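Dehydroquinate synthase (PDB 1UJN) probably catalyses the conversion of 3-deoxy-D-arabino-heptulosonate 7-phosphate to 3-dehydroquinate in chorismate biosynthesis, using NAD(+) and a divalent cobalt or zinc ion. Local coordinates at residues E62-L67 and I134-K140; A86-G92 and A112-T118; T97-F102 and K131-N135; G101-A105 and V143-H147; H235-Q240 and L294-L298. The contacts are given in a common frame with arbitrary orientation. Residues are numbered along the deposited sequence.

Contact 1. Residues E62-L67 and I134-K140; sequences EAAKSL and INLPEGK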
# COMPACT_ATOMS: atom_id res chain seq x y z
N GLU A 62 5.34 -19.95 5.28
CA GLU A 62 4.08 -19.28 5.01
C GLU A 62 3.40 -18.64 6.23
O GLU A 62 2.62 -17.70 6.08
CB GLU A 62 3.12 -20.25 4.33
CG GLU A 62 3.58 -20.71 2.96
CD GLU A 62 3.65 -19.56 1.98
OE1 GLU A 62 2.67 -18.79 1.91
OE2 GLU A 62 4.66 -19.43 1.26
N ALA A 63 3.68 -19.16 7.41
CA ALA A 63 3.09 -18.63 8.64
C ALA A 63 3.49 -17.18 8.87
O ALA A 63 2.78 -16.43 9.54
CB ALA A 63 3.50 -19.49 9.84
N ALA A 64 4.63 -16.78 8.32
CA ALA A 64 5.12 -15.40 8.47
C ALA A 64 4.29 -14.43 7.64
O ALA A 64 4.26 -13.22 7.91
CB ALA A 64 6.58 -15.32 8.05
N LYS A 65 3.62 -14.94 6.61
CA LYS A 65 2.81 -14.11 5.74
C LYS A 65 1.35 -14.11 6.20
O LYS A 65 0.46 -14.60 5.50
CB LYS A 65 2.93 -14.59 4.29
CG LYS A 65 4.31 -14.35 3.69
CD LYS A 65 4.50 -15.00 2.33
CE LYS A 65 3.47 -14.53 1.30
NZ LYS A 65 3.78 -15.09 -0.05
N SER A 66 1.13 -13.53 7.37
CA SER A 66 -0.20 -13.47 7.97
C SER A 66 -0.49 -12.10 8.55
O SER A 66 0.43 -11.32 8.81
CB SER A 66 -0.32 -14.51 9.08
OG SER A 66 0.47 -14.12 10.19
N LEU A 67 -1.77 -11.82 8.78
CA LEU A 67 -2.18 -10.54 9.34
C LEU A 67 -1.63 -10.37 10.75
O LEU A 67 -1.29 -9.27 11.17
CB LEU A 67 -3.71 -10.44 9.38
CG LEU A 67 -4.43 -10.19 8.05
CD1 LEU A 67 -5.92 -10.51 8.18
CD2 LEU A 67 -4.21 -8.74 7.63
N ILE A 134 0.87 -10.65 1.95
CA ILE A 134 0.62 -11.72 2.90
C ILE A 134 -0.58 -12.54 2.45
O ILE A 134 -1.23 -12.23 1.45
CB ILE A 134 0.35 -11.14 4.31
CG1 ILE A 134 -0.82 -10.16 4.25
CG2 ILE A 134 1.60 -10.41 4.83
CD1 ILE A 134 -1.29 -9.66 5.62
N ASN A 135 -0.88 -13.60 3.21
CA ASN A 135 -2.01 -14.48 2.89
C ASN A 135 -3.20 -14.20 3.79
O ASN A 135 -3.08 -13.50 4.80
CB ASN A 135 -1.62 -15.95 3.08
CG ASN A 135 -0.35 -16.33 2.35
OD1 ASN A 135 -0.17 -16.01 1.18
ND2 ASN A 135 0.54 -17.04 3.05
N LEU A 136 -4.34 -14.76 3.41
CA LEU A 136 -5.58 -14.65 4.17
C LEU A 136 -6.12 -16.08 4.24
O LEU A 136 -5.72 -16.94 3.45
CB LEU A 136 -6.62 -13.78 3.45
CG LEU A 136 -6.37 -12.29 3.28
CD1 LEU A 136 -7.48 -11.68 2.42
CD2 LEU A 136 -6.32 -11.62 4.64
N PRO A 137 -7.03 -16.36 5.18
CA PRO A 137 -7.59 -17.71 5.28
C PRO A 137 -8.25 -18.10 3.96
O PRO A 137 -8.26 -19.27 3.57
CB PRO A 137 -8.60 -17.58 6.41
CG PRO A 137 -7.95 -16.58 7.31
CD PRO A 137 -7.44 -15.54 6.33
N GLU A 138 -8.78 -17.10 3.26
CA GLU A 138 -9.45 -17.31 1.98
C GLU A 138 -8.50 -17.60 0.82
O GLU A 138 -8.94 -18.00 -0.25
CB GLU A 138 -10.30 -16.09 1.62
CG GLU A 138 -11.50 -15.81 2.54
CD GLU A 138 -11.09 -15.37 3.93
OE1 GLU A 138 -9.99 -14.80 4.09
OE2 GLU A 138 -11.88 -15.58 4.88
N GLY A 139 -7.20 -17.39 1.03
CA GLY A 139 -6.27 -17.66 -0.06
C GLY A 139 -4.90 -17.04 0.07
O GLY A 139 -4.70 -16.09 0.82
N LYS A 140 -3.96 -17.58 -0.70
CA LYS A 140 -2.59 -17.10 -0.70
C LYS A 140 -2.46 -15.78 -1.44
O LYS A 140 -3.15 -15.54 -2.42
CB LYS A 140 -1.67 -18.12 -1.38
CG LYS A 140 -1.60 -19.48 -0.72
CD LYS A 140 -0.88 -19.42 0.61
CE LYS A 140 -0.65 -20.82 1.16
NZ LYS A 140 0.07 -20.81 2.47
O HOH W 1 1.96 -17.32 -0.10
O HOH W 2 -0.03 -17.93 5.87
O HOH W 3 -3.44 -13.69 7.39

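Contact 2. Residues A86-G92 and A112-T118; sequences ATLLVVG and AYLAFPT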
# COMPACT_ATOMS: atom_id res chain seq x y z
N ALA A 86 13.20 6.22 7.98
CA ALA A 86 13.85 4.99 8.42
C ALA A 86 13.93 3.99 7.26
O ALA A 86 13.20 4.09 6.27
CB ALA A 86 13.08 4.37 9.59
N THR A 87 14.84 3.03 7.40
CA THR A 87 15.02 1.99 6.39
C THR A 87 14.84 0.64 7.07
O THR A 87 15.38 0.40 8.15
CB THR A 87 16.44 2.02 5.78
OG1 THR A 87 16.66 3.28 5.14
CG2 THR A 87 16.60 0.90 4.75
N LEU A 88 14.06 -0.23 6.44
CA LEU A 88 13.84 -1.57 6.97
C LEU A 88 14.72 -2.54 6.19
O LEU A 88 14.62 -2.60 4.96
CB LEU A 88 12.38 -1.99 6.81
CG LEU A 88 12.02 -3.39 7.33
CD1 LEU A 88 12.16 -3.42 8.85
CD2 LEU A 88 10.59 -3.74 6.94
N LEU A 89 15.58 -3.27 6.88
CA LEU A 89 16.44 -4.25 6.22
C LEU A 89 15.77 -5.61 6.40
O LEU A 89 15.32 -5.95 7.49
CB LEU A 89 17.85 -4.24 6.84
CG LEU A 89 18.70 -3.00 6.54
CD1 LEU A 89 18.19 -1.80 7.33
CD2 LEU A 89 20.15 -3.29 6.92
N VAL A 90 15.69 -6.38 5.32
CA VAL A 90 15.03 -7.68 5.40
C VAL A 90 15.96 -8.79 4.97
O VAL A 90 16.41 -8.84 3.82
CB VAL A 90 13.75 -7.70 4.53
CG1 VAL A 90 12.96 -8.96 4.81
CG2 VAL A 90 12.90 -6.46 4.84
N VAL A 91 16.24 -9.70 5.90
CA VAL A 91 17.15 -10.81 5.64
C VAL A 91 16.42 -12.14 5.74
O VAL A 91 15.97 -12.54 6.82
CB VAL A 91 18.31 -10.79 6.66
CG1 VAL A 91 19.36 -11.85 6.29
CG2 VAL A 91 18.94 -9.39 6.72
N GLY A 92 16.31 -12.83 4.61
CA GLY A 92 15.63 -14.12 4.60
C GLY A 92 15.21 -14.51 3.20
O GLY A 92 15.70 -13.94 2.21
N ALA A 112 11.60 3.12 3.00
CA ALA A 112 12.53 2.37 2.16
C ALA A 112 12.90 1.03 2.80
O ALA A 112 12.85 0.88 4.02
CB ALA A 112 13.79 3.19 1.94
N TYR A 113 13.22 0.05 1.97
CA TYR A 113 13.68 -1.22 2.51
C TYR A 113 14.77 -1.80 1.63
O TYR A 113 14.84 -1.51 0.43
CB TYR A 113 12.53 -2.23 2.69
CG TYR A 113 11.99 -2.90 1.45
CD1 TYR A 113 11.10 -2.25 0.61
CD2 TYR A 113 12.33 -4.22 1.16
CE1 TYR A 113 10.54 -2.90 -0.49
CE2 TYR A 113 11.78 -4.88 0.06
CZ TYR A 113 10.89 -4.22 -0.75
OH TYR A 113 10.30 -4.89 -1.80
N LEU A 114 15.67 -2.54 2.26
CA LEU A 114 16.78 -3.19 1.58
C LEU A 114 16.56 -4.68 1.74
O LEU A 114 16.23 -5.15 2.82
CB LEU A 114 18.11 -2.80 2.22
CG LEU A 114 18.53 -1.33 2.08
CD1 LEU A 114 19.81 -1.10 2.89
CD2 LEU A 114 18.75 -1.01 0.61
N ALA A 115 16.76 -5.42 0.65
CA ALA A 115 16.56 -6.86 0.69
C ALA A 115 17.89 -7.62 0.67
O ALA A 115 18.79 -7.29 -0.10
CB ALA A 115 15.71 -7.29 -0.49
N PHE A 116 17.99 -8.63 1.53
CA PHE A 116 19.17 -9.48 1.59
C PHE A 116 18.65 -10.91 1.47
O PHE A 116 18.47 -11.61 2.47
CB PHE A 116 19.90 -9.29 2.92
CG PHE A 116 20.45 -7.91 3.11
CD1 PHE A 116 19.64 -6.89 3.58
CD2 PHE A 116 21.77 -7.63 2.79
CE1 PHE A 116 20.14 -5.59 3.73
CE2 PHE A 116 22.28 -6.34 2.93
CZ PHE A 116 21.47 -5.32 3.40
N PRO A 117 18.37 -11.34 0.24
CA PRO A 117 17.85 -12.69 0.00
C PRO A 117 18.82 -13.79 0.43
O PRO A 117 20.03 -13.68 0.24
CB PRO A 117 17.56 -12.69 -1.50
CG PRO A 117 18.60 -11.76 -2.04
CD PRO A 117 18.60 -10.63 -1.04
N THR A 118 18.28 -14.83 1.05
CA THR A 118 19.10 -15.94 1.52
C THR A 118 18.69 -17.29 0.94
O THR A 118 19.06 -18.34 1.47
CB THR A 118 19.08 -16.01 3.07
OG1 THR A 118 17.73 -16.13 3.52
CG2 THR A 118 19.70 -14.75 3.66
O HOH W 4 12.38 5.65 4.32

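Contact 3. Residues T97-F102 and K131-N135; sequences TDLGGF and KTGIN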
# COMPACT_ATOMS: atom_id res chain seq x y z
N THR A 97 10.79 -11.47 2.55
CA THR A 97 10.77 -10.26 1.74
C THR A 97 9.33 -9.90 1.41
O THR A 97 9.00 -8.72 1.29
CB THR A 97 11.62 -10.40 0.46
OG1 THR A 97 11.34 -11.64 -0.19
CG2 THR A 97 13.10 -10.32 0.79
N ASP A 98 8.48 -10.90 1.27
CA ASP A 98 7.06 -10.66 0.98
C ASP A 98 6.45 -9.89 2.16
O ASP A 98 5.83 -8.84 1.98
CB ASP A 98 6.31 -11.99 0.79
CG ASP A 98 6.44 -12.55 -0.62
OD1 ASP A 98 5.98 -13.69 -0.86
OD2 ASP A 98 7.01 -11.86 -1.49
N LEU A 99 6.63 -10.43 3.36
CA LEU A 99 6.11 -9.80 4.57
C LEU A 99 6.80 -8.47 4.85
O LEU A 99 6.14 -7.44 5.00
CB LEU A 99 6.31 -10.73 5.77
CG LEU A 99 6.01 -10.11 7.14
CD1 LEU A 99 4.50 -9.91 7.29
CD2 LEU A 99 6.54 -11.01 8.23
N GLY A 100 8.13 -8.50 4.92
CA GLY A 100 8.90 -7.29 5.18
C GLY A 100 8.70 -6.17 4.17
O GLY A 100 8.68 -5.00 4.53
N GLY A 101 8.56 -6.54 2.90
CA GLY A 101 8.35 -5.53 1.87
C GLY A 101 7.00 -4.87 2.03
O GLY A 101 6.85 -3.68 1.78
N PHE A 102 6.00 -5.65 2.46
CA PHE A 102 4.65 -5.12 2.66
C PHE A 102 4.60 -4.23 3.89
O PHE A 102 3.90 -3.21 3.91
CB PHE A 102 3.66 -6.28 2.78
CG PHE A 102 2.22 -5.84 2.89
CD1 PHE A 102 1.69 -4.91 2.01
CD2 PHE A 102 1.40 -6.37 3.89
CE1 PHE A 102 0.37 -4.50 2.11
CE2 PHE A 102 0.07 -5.97 4.00
CZ PHE A 102 -0.45 -5.03 3.11
N LYS A 131 6.73 -7.20 -5.97
CA LYS A 131 5.59 -7.86 -5.33
C LYS A 131 5.84 -8.14 -3.85
O LYS A 131 6.83 -8.75 -3.49
CB LYS A 131 5.27 -9.18 -6.01
CG LYS A 131 4.79 -9.05 -7.44
CD LYS A 131 4.26 -10.38 -7.92
CE LYS A 131 3.57 -10.24 -9.27
NZ LYS A 131 2.96 -11.54 -9.69
N THR A 132 4.92 -7.68 -3.00
CA THR A 132 5.02 -7.92 -1.57
C THR A 132 3.62 -8.25 -1.10
O THR A 132 2.65 -8.00 -1.82
CB THR A 132 5.52 -6.67 -0.79
OG1 THR A 132 4.46 -5.71 -0.69
CG2 THR A 132 6.71 -6.03 -1.49
N GLY A 133 3.49 -8.84 0.09
CA GLY A 133 2.16 -9.16 0.57
C GLY A 133 2.09 -10.31 1.55
O GLY A 133 3.10 -10.89 1.94
N ILE A 134 0.87 -10.65 1.95
CA ILE A 134 0.62 -11.72 2.90
C ILE A 134 -0.58 -12.54 2.45
O ILE A 134 -1.23 -12.23 1.45
CB ILE A 134 0.35 -11.14 4.31
CG1 ILE A 134 -0.82 -10.16 4.25
CG2 ILE A 134 1.60 -10.41 4.83
CD1 ILE A 134 -1.29 -9.66 5.62
N ASN A 135 -0.88 -13.60 3.21
CA ASN A 135 -2.01 -14.48 2.89
C ASN A 135 -3.20 -14.20 3.79
O ASN A 135 -3.08 -13.50 4.80
CB ASN A 135 -1.62 -15.95 3.08
CG ASN A 135 -0.35 -16.33 2.35
OD1 ASN A 135 -0.17 -16.01 1.18
ND2 ASN A 135 0.54 -17.04 3.05

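Contact 4. Residues G101-A105 and V143-H147; sequences GFVAA and VGAFH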
# COMPACT_ATOMS: atom_id res chain seq x y z
N GLY A 101 8.56 -6.54 2.90
CA GLY A 101 8.35 -5.53 1.87
C GLY A 101 7.00 -4.87 2.03
O GLY A 101 6.85 -3.68 1.78
N PHE A 102 6.00 -5.65 2.46
CA PHE A 102 4.65 -5.12 2.66
C PHE A 102 4.60 -4.23 3.89
O PHE A 102 3.90 -3.21 3.91
CB PHE A 102 3.66 -6.28 2.78
CG PHE A 102 2.22 -5.84 2.89
CD1 PHE A 102 1.69 -4.91 2.01
CD2 PHE A 102 1.40 -6.37 3.89
CE1 PHE A 102 0.37 -4.50 2.11
CE2 PHE A 102 0.07 -5.97 4.00
CZ PHE A 102 -0.45 -5.03 3.11
N VAL A 103 5.34 -4.62 4.93
CA VAL A 103 5.41 -3.81 6.14
C VAL A 103 6.04 -2.47 5.76
O VAL A 103 5.55 -1.41 6.14
CB VAL A 103 6.27 -4.50 7.22
CG1 VAL A 103 6.63 -3.52 8.34
CG2 VAL A 103 5.49 -5.69 7.81
N ALA A 104 7.12 -2.51 4.98
CA ALA A 104 7.79 -1.28 4.54
C ALA A 104 6.87 -0.43 3.67
O ALA A 104 6.88 0.80 3.76
CB ALA A 104 9.06 -1.61 3.76
N ALA A 105 6.09 -1.08 2.81
CA ALA A 105 5.18 -0.37 1.93
C ALA A 105 4.07 0.37 2.65
O ALA A 105 3.55 1.36 2.14
CB ALA A 105 4.57 -1.34 0.92
N VAL A 143 -3.45 -10.00 -0.23
CA VAL A 143 -3.27 -8.65 0.31
C VAL A 143 -1.80 -8.29 0.12
O VAL A 143 -0.92 -9.09 0.42
CB VAL A 143 -3.61 -8.59 1.81
CG1 VAL A 143 -3.51 -7.14 2.32
CG2 VAL A 143 -5.02 -9.14 2.04
N GLY A 144 -1.54 -7.09 -0.39
CA GLY A 144 -0.15 -6.74 -0.58
C GLY A 144 0.03 -5.36 -1.16
O GLY A 144 -0.84 -4.50 -1.05
N ALA A 145 1.19 -5.17 -1.79
CA ALA A 145 1.53 -3.89 -2.37
C ALA A 145 2.71 -4.03 -3.29
O ALA A 145 3.58 -4.88 -3.08
CB ALA A 145 1.87 -2.89 -1.26
N PHE A 146 2.75 -3.21 -4.34
CA PHE A 146 3.90 -3.21 -5.22
C PHE A 146 4.81 -2.16 -4.59
O PHE A 146 4.48 -0.97 -4.57
CB PHE A 146 3.51 -2.82 -6.64
CG PHE A 146 2.85 -3.94 -7.40
CD1 PHE A 146 1.48 -3.97 -7.59
CD2 PHE A 146 3.62 -5.00 -7.90
CE1 PHE A 146 0.87 -5.03 -8.26
CE2 PHE A 146 3.02 -6.06 -8.58
CZ PHE A 146 1.64 -6.07 -8.75
N HIS A 147 5.92 -2.62 -4.03
CA HIS A 147 6.87 -1.73 -3.36
C HIS A 147 8.25 -2.28 -3.66
O HIS A 147 8.57 -3.42 -3.29
CB HIS A 147 6.59 -1.73 -1.86
CG HIS A 147 7.32 -0.66 -1.11
ND1 HIS A 147 7.32 0.65 -1.51
CD2 HIS A 147 8.07 -0.72 0.02
CE1 HIS A 147 8.04 1.37 -0.66
NE2 HIS A 147 8.51 0.56 0.27

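Contact 5. Residues H235-Q240 and L294-L298; sequences HALEAQ and LLPYL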
# COMPACT_ATOMS: atom_id res chain seq x y z
N HIS A 235 0.03 -24.11 -10.05
CA HIS A 235 -0.87 -23.56 -9.05
C HIS A 235 -1.92 -24.59 -8.65
O HIS A 235 -2.25 -24.73 -7.47
CB HIS A 235 -1.56 -22.32 -9.61
CG HIS A 235 -2.54 -21.70 -8.67
ND1 HIS A 235 -2.15 -20.97 -7.57
CD2 HIS A 235 -3.89 -21.72 -8.65
CE1 HIS A 235 -3.22 -20.56 -6.92
NE2 HIS A 235 -4.29 -21.00 -7.55
N ALA A 236 -2.45 -25.31 -9.64
CA ALA A 236 -3.47 -26.32 -9.40
C ALA A 236 -2.94 -27.46 -8.53
O ALA A 236 -3.66 -27.99 -7.68
CB ALA A 236 -3.97 -26.87 -10.73
N LEU A 237 -1.68 -27.83 -8.75
CA LEU A 237 -1.06 -28.91 -7.99
C LEU A 237 -0.82 -28.47 -6.55
O LEU A 237 -1.05 -29.23 -5.60
CB LEU A 237 0.26 -29.33 -8.64
CG LEU A 237 0.12 -29.99 -10.02
CD1 LEU A 237 1.50 -30.16 -10.65
CD2 LEU A 237 -0.58 -31.33 -9.89
N GLU A 238 -0.36 -27.23 -6.38
CA GLU A 238 -0.11 -26.70 -5.05
C GLU A 238 -1.41 -26.67 -4.26
O GLU A 238 -1.43 -26.99 -3.07
CB GLU A 238 0.48 -25.30 -5.14
CG GLU A 238 1.96 -25.28 -5.45
CD GLU A 238 2.52 -23.87 -5.52
OE1 GLU A 238 2.28 -23.18 -6.53
OE2 GLU A 238 3.19 -23.44 -4.55
N ALA A 239 -2.50 -26.31 -4.93
CA ALA A 239 -3.80 -26.24 -4.27
C ALA A 239 -4.32 -27.62 -3.89
O ALA A 239 -4.83 -27.82 -2.78
CB ALA A 239 -4.81 -25.54 -5.19
N GLN A 240 -4.19 -28.58 -4.80
CA GLN A 240 -4.67 -29.93 -4.53
C GLN A 240 -3.90 -30.61 -3.40
O GLN A 240 -4.47 -31.42 -2.66
CB GLN A 240 -4.58 -30.79 -5.78
CG GLN A 240 -5.19 -32.17 -5.59
CD GLN A 240 -4.52 -33.23 -6.41
OE1 GLN A 240 -3.57 -32.95 -7.14
NE2 GLN A 240 -5.01 -34.46 -6.32
N LEU A 294 -9.17 -31.76 -12.01
CA LEU A 294 -8.19 -30.71 -12.23
C LEU A 294 -8.88 -29.38 -12.55
O LEU A 294 -8.59 -28.35 -11.94
CB LEU A 294 -7.26 -31.09 -13.38
CG LEU A 294 -6.13 -30.11 -13.70
CD1 LEU A 294 -5.14 -30.09 -12.55
CD2 LEU A 294 -5.44 -30.52 -14.99
N LEU A 295 -9.80 -29.44 -13.51
CA LEU A 295 -10.55 -28.27 -13.95
C LEU A 295 -10.86 -27.24 -12.86
O LEU A 295 -10.65 -26.05 -13.06
CB LEU A 295 -11.86 -28.72 -14.61
CG LEU A 295 -11.73 -29.59 -15.86
CD1 LEU A 295 -13.10 -30.06 -16.31
CD2 LEU A 295 -11.03 -28.81 -16.96
N PRO A 296 -11.35 -27.70 -11.70
CA PRO A 296 -11.66 -26.77 -10.61
C PRO A 296 -10.52 -25.79 -10.30
O PRO A 296 -10.74 -24.59 -10.17
CB PRO A 296 -11.96 -27.70 -9.44
CG PRO A 296 -12.60 -28.86 -10.11
CD PRO A 296 -11.71 -29.08 -11.31
N TYR A 297 -9.30 -26.33 -10.20
CA TYR A 297 -8.14 -25.50 -9.90
C TYR A 297 -7.64 -24.73 -11.12
O TYR A 297 -6.81 -23.83 -10.99
CB TYR A 297 -7.00 -26.37 -9.35
CG TYR A 297 -7.38 -27.19 -8.14
CD1 TYR A 297 -7.82 -28.51 -8.27
CD2 TYR A 297 -7.31 -26.65 -6.86
CE1 TYR A 297 -8.17 -29.27 -7.16
CE2 TYR A 297 -7.66 -27.39 -5.74
CZ TYR A 297 -8.09 -28.70 -5.90
OH TYR A 297 -8.45 -29.44 -4.79
N LEU A 298 -8.16 -25.07 -12.30
CA LEU A 298 -7.76 -24.39 -13.53
C LEU A 298 -8.71 -23.24 -13.85
O LEU A 298 -8.28 -22.12 -14.11
CB LEU A 298 -7.72 -25.37 -14.70
CG LEU A 298 -6.70 -26.50 -14.61
CD1 LEU A 298 -6.77 -27.35 -15.87
CD2 LEU A 298 -5.30 -25.92 -14.44

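Contact 1. Residues E62-L67 and I134-K140
Leu-67 lays its side chain along the apolar flank of strand 131-136: its CD2 meets Ile-134 CD1 at 3.7 Å and its CD1 meets Leu-136 CD2 at 3.7 Å. Just before it, Lys-65 sits at the centre of an inverse gamma turn, a conformation that presents its carbonyl to the strand, so that Asn-135 N donates to Lys-65 O at 2.8 Å. The strand is thus tied by its backbone to the loop leading from strand 55-58 into helix 67-80, whose N-cap is Ser-66. The polar half of the contact converges on Glu-62. Its OE1 accepts from Asn-135 ND2 at 3.0 Å and forms a salt bridge with Lys-140 NZ at 3.3 Å, weak as a hydrogen bond. Lys-140 is a predicted NAD(+)-binding residue, and the side chain of Glu-62 is about 7 Å from that of His-247, a predicted zinc ligand, which places this network at the border of the probable active site. The ammonium of Lys-65 has its direct partners outside the two segments, a salt bridge with Asp-98 and a hydrogen bond with Asn-141, and reaches Glu-62 OE1 through water 1. Waters bridge the two segments as well: water 1 also meets Asn-135 OD1, which accepts a hydrogen bond from Asn-141 N, while water 3 donates to Asn-135 O at 2.6 Å and accepts from Leu-67 N at 2.9 Å.

Contact 2. Residues A86-G92 and A112-T118
Strands 87-92 and 112-117 are the two parallel strands of a beta-alpha-beta unit, connected through helix 94-106, in the central sheet of a domain consistent with a Rossmann-like nucleotide-binding fold. Their backbones are joined by regular bonds such as Val-90 N to Leu-114 O and Phe-116 N to Val-90 O, both 2.8 Å. Rotamers then decide how each face of the sheet is filled. Leu-89, Val-91, Leu-114 and Phe-116 share one face. The m rotamer of Phe-116 brings its CE1 to 3.9 Å from Leu-89 CD2, while Val-91, in the t well, sets CG2 3.9 Å from Phe-116 CB; Leu-89, Val-91 and Phe-116 also reach helix 40-50. Thr-87, also in m, places its methyl CG2 4.0 Å from Leu-114 CG. The other face belongs to Leu-88, Val-90 and Tyr-113, which lie against helix 94-106. Here Tyr-113 adopts p, and although its CB packs 4.1 Å from Leu-88 CB, the end of its side chain leads away, to a hydrogen bond with the carbonyl of His-147. Gly-92 has backbone angles (161°/-164°) that would jam a CB against the preceding carbonyl. Beside it lies Thr-118, a predicted NAD(+)-binding residue: its N donates to Gly-92 O at 3.0 Å, whereas its OG1, 3.3 Å from the same Gly-92 O, makes no hydrogen bond with it.

Contact 3. Residues T97-F102 and K131-N135
Three residues dominate this crossing of a helix over a strand at 104°: Thr-132, Phe-102 and Ile-134. Close approach of the two backbones depends on glycine. A CB on Gly-101 would stand only 2.6 Å from Thr-132 CG2, a clash, and in its absence Thr-132 CB comes within 3.7 Å of Gly-101 C. The hydroxyl of Thr-132 packs against Phe-102, with Thr-132 OG1 3.6 Å from Phe-102 CB, but finds its polar partner in the carbonyl of Ala-145. The Phe-102 side chain passes Gly-133 and meets Ile-134, whose CG2 lies 4.2 Å from Phe-102 CD2 and 3.8 Å from Leu-99 CD1. One hydrogen bond fixes the crossing, from Gly-133 N to Asp-98 O at 3.0 Å. Lys-131, a predicted NAD(+)-binding residue, sends the end of its side chain away from the helix. Helix 94-106 thus packs across strand 131-136, which pairs antiparallel with strand 144-146 beside it, and Arg-109 of the second subunit hydrogen-bonds to the carbonyl of Thr-132.

Contact 4. Residues G101-A105 and V143-H147
Val-143 begins the contact by setting CG1 3.8 Å from Phe-102 CZ. At Gly-144 the bare CA lies over the face of the Phe-102 ring, a CH-pi contact 4.0 Å from the centroid, and its carbonyl O is 3.4 Å from Phe-102 CE1. Ala-145 points its methyl at the helix, with CB 3.8 Å from both Phe-102 CD1 and Ala-105 CB. Phe-146 faces away. His-147 returns to the helix, and its imidazole packs against the last turn of helix 94-106: Ala-105 CA stands over the ring face, 3.7 Å from the centroid in a second CH-pi contact, and His-147 CD2 is 3.4 Å from Ala-105 N. No hydrogen bond crosses between the segments, so aromatic rings and small residues do the joining, and NE2 of His-147 bonds instead to the carbonyl of Val-111. Strand 144-146, the hairpin partner of 131-136, thereby packs across helix 94-106 at the dimer interface, where Tyr-70 of the second subunit rests on Phe-102 and Val-143.

Contact 5. Residues H235-Q240 and L294-L298
The small side chains of Ala-236 and Ala-239 leave a depression on helix 231-240, and Tyr-297 of segment 294-298, at the end of helix 291-294 and just beyond, fills it. This is the larger bump, and its ring lies flat along the helix. Ala-236 O and Gln-240 N, themselves joined by a helical hydrogen bond of 3.0 Å, both sit over one face of the ring, and Ala-239 CB presses to 3.2 Å from Tyr-297 CD2. Over the hydroxyl-bearing end of the same face, Gln-240 CB lies 4.1 Å from Tyr-297 CZ. A smaller bump points the other way: the methyl of Ala-236, its CB, enters a hollow lined by Tyr-297 CB at 3.4 Å, Leu-294 CD1 at 3.9 Å and Leu-298 CD2 at 4.1 Å. With only a methyl at Ala-236 to interpose, Ala-236 CA and Tyr-297 CA come within 4.8 Å. The contact is plain packing within the helical C-terminal part of the protein, though the same helix also carries His-231, a predicted zinc ligand, and Glu-238, which hydrogen-bonds to His-247, another. His-235 only grazes the contact, its CD2 4.3 Å from Tyr-297 O. With no hydrogen bond or salt bridge between the segments, their association rests on complementary shape and the burial of apolar surface.

Overall arrangement
Contacts 1, 3 and 4 form one cluster around the hairpin of strands 131-136 and 144-146, and all three touch the second subunit. Contacts 3 and 4, with centres 5 Å apart, share Gly-101 and Phe-102; contact 1 joins contact 3 through the Lys-65 NZ to Asp-98 OD1 salt bridge of 2.7 Å. Contact 2 attaches this cluster to the central sheet, with Tyr-113 OH 2.7 Å from His-147 O of contact 4. Contact 5 stands apart in the C-terminal region, yet comes within about 6 Å of contact 1 (nearest atoms). Predicted NAD(+) residues in contacts 1 to 3 and predicted zinc ligands near contacts 1 and 5 are consistent with an active site between these regions.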